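Local coordinates for interphotoreceptor retinoid-binding protein (Xenopus laevis, PDB 1J7X) that probably binds retinoids and carries them through the interphotoreceptor matrix between photoreceptors and the pigment epithelium of the retina, at residues 145-150 with 205-210. Numbering follows the deposited sequence.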
# COMPACT_ATOMS: atom_id res chain seq x y z
N ILE A 145 12.93 6.97 7.49
CA ILE A 145 12.43 7.10 6.14
C ILE A 145 11.10 7.85 6.27
O ILE A 145 10.15 7.35 6.91
CB ILE A 145 12.23 5.69 5.50
CG1 ILE A 145 13.50 4.84 5.56
CG2 ILE A 145 11.64 5.85 4.06
CD1 ILE A 145 13.28 3.47 4.92
N ASP A 146 11.07 9.07 5.74
CA ASP A 146 9.95 9.94 5.83
C ASP A 146 8.95 9.78 4.64
O ASP A 146 9.24 10.17 3.54
CB ASP A 146 10.42 11.37 5.89
CG ASP A 146 9.33 12.31 6.31
OD1 ASP A 146 8.13 11.92 6.36
OD2 ASP A 146 9.68 13.47 6.64
N LEU A 147 7.78 9.12 4.85
CA LEU A 147 6.82 8.95 3.83
C LEU A 147 5.56 9.74 4.05
O LEU A 147 4.49 9.49 3.45
CB LEU A 147 6.44 7.44 3.75
CG LEU A 147 7.58 6.54 3.43
CD1 LEU A 147 7.07 4.91 3.45
CD2 LEU A 147 8.28 6.91 2.16
N ARG A 148 5.66 10.67 4.98
CA ARG A 148 4.52 11.52 5.29
C ARG A 148 3.96 12.25 4.10
O ARG A 148 2.78 12.61 4.14
CB ARG A 148 4.81 12.56 6.41
CG ARG A 148 5.04 11.89 7.76
CD ARG A 148 5.53 12.90 8.82
NE ARG A 148 6.81 13.45 8.47
CZ ARG A 148 7.42 14.42 9.16
NH1 ARG A 148 6.88 14.83 10.31
NH2 ARG A 148 8.61 14.87 8.78
N TYR A 149 4.78 12.55 3.09
CA TYR A 149 4.32 13.27 1.93
C TYR A 149 4.28 12.42 0.69
O TYR A 149 4.19 12.93 -0.42
CB TYR A 149 5.33 14.48 1.73
CG TYR A 149 5.63 15.18 3.05
CD1 TYR A 149 4.73 16.02 3.59
CD2 TYR A 149 6.75 14.83 3.83
CE1 TYR A 149 4.94 16.62 4.83
CE2 TYR A 149 6.98 15.41 5.06
CZ TYR A 149 6.08 16.35 5.54
OH TYR A 149 6.24 16.86 6.82
N ASN A 150 4.36 11.09 0.87
CA ASN A 150 4.48 10.16 -0.22
C ASN A 150 3.17 9.54 -0.58
O ASN A 150 2.58 8.72 0.12
CB ASN A 150 5.55 9.20 0.07
CG ASN A 150 5.98 8.35 -1.11
OD1 ASN A 150 5.19 7.94 -1.98
ND2 ASN A 150 7.28 8.05 -1.17
N VAL A 205 15.54 1.21 11.71
CA VAL A 205 14.82 1.85 10.68
C VAL A 205 13.43 2.31 11.21
O VAL A 205 12.70 1.51 11.84
CB VAL A 205 14.63 0.99 9.44
CG1 VAL A 205 13.87 1.80 8.36
CG2 VAL A 205 15.97 0.50 8.88
N TYR A 206 13.14 3.55 11.01
CA TYR A 206 11.92 4.21 11.43
C TYR A 206 11.20 4.88 10.26
O TYR A 206 11.78 5.71 9.59
CB TYR A 206 12.24 5.19 12.50
CG TYR A 206 12.96 4.53 13.65
CD1 TYR A 206 14.33 4.34 13.62
CD2 TYR A 206 12.24 4.00 14.75
CE1 TYR A 206 15.02 3.66 14.64
CE2 TYR A 206 12.89 3.41 15.76
CZ TYR A 206 14.29 3.19 15.70
OH TYR A 206 14.88 2.49 16.74
N VAL A 207 9.94 4.44 9.95
CA VAL A 207 9.18 4.96 8.83
C VAL A 207 8.10 5.87 9.29
O VAL A 207 7.32 5.49 10.16
CB VAL A 207 8.56 3.82 8.04
CG1 VAL A 207 7.85 4.35 6.87
CG2 VAL A 207 9.66 2.86 7.60
N LEU A 208 8.10 7.09 8.82
CA LEU A 208 7.14 8.11 9.19
C LEU A 208 5.98 8.08 8.24
O LEU A 208 6.15 8.15 7.00
CB LEU A 208 7.78 9.51 9.20
CG LEU A 208 9.09 9.69 9.96
CD1 LEU A 208 9.39 11.18 10.02
CD2 LEU A 208 9.11 9.08 11.29
N THR A 209 4.74 8.08 8.77
CA THR A 209 3.57 8.09 7.95
C THR A 209 2.57 9.16 8.30
O THR A 209 2.56 9.63 9.44
CB THR A 209 2.80 6.71 8.07
OG1 THR A 209 2.43 6.58 9.48
CG2 THR A 209 3.70 5.55 7.60
N SER A 210 1.74 9.51 7.35
CA SER A 210 0.62 10.46 7.50
C SER A 210 -0.63 9.88 6.84
O SER A 210 -0.58 8.94 6.05
CB SER A 210 0.88 11.86 6.86
OG SER A 210 0.80 11.89 5.48
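The Arg-148 guanidinium lies between Leu-208, whose CD1 sits 3.7 Å above the plane toward the rim of one face, and Tyr-149, whose hydroxyl OH stands over the centre of the opposite face; Asp-146 OD1 meets the edge. This layered group lies near the C-terminal ends of two neighbouring parallel strands, 142-146 and 204-209, in the central sheet of a ClpP/crotonase-like fold. Arg-148 grips Asp-146 side-on: NE bonds to OD1, while NH2 reaches OD2 at 2.8 Å to form the salt bridge, both on the syn sides of the carboxylate. A bend at chi3 (-63°) brings NE and NH2 alongside that carboxylate, with Leu-208 CD1 against one guanidinium face. OD1 also accepts the backbone N of Arg-148 from the other face of the carboxylate plane, closing an Asx turn that leads into the type I turn from Leu-147 to Asn-150. Tyr-110 OH also hydrogen-bonds to OD2, and Arg-148 NH1 to Ala-284 O, so this buried ion pair is tied to the surrounding chain.

Between the backbones, Ile-145 N bonds to Tyr-206 O and Leu-208 N to Ile-145 O, a parallel ladder that Leu-147 N extends to Leu-208 O at 2.9 Å. Ser-210 OG lies near Arg-148 O, at a separation too short to be trusted in detail, and also hydrogen-bonds with Gln-212 N. On the sheet face bearing Ile-145 and Val-207, Phe-220 of helix 216-226 touches both Ile-145 and Leu-147; Ile-145 CD1 meets Val-205 CG1 at 3.9 Å, and Leu-147 CD1 packs closer, 3.6 Å from Val-207 CG1.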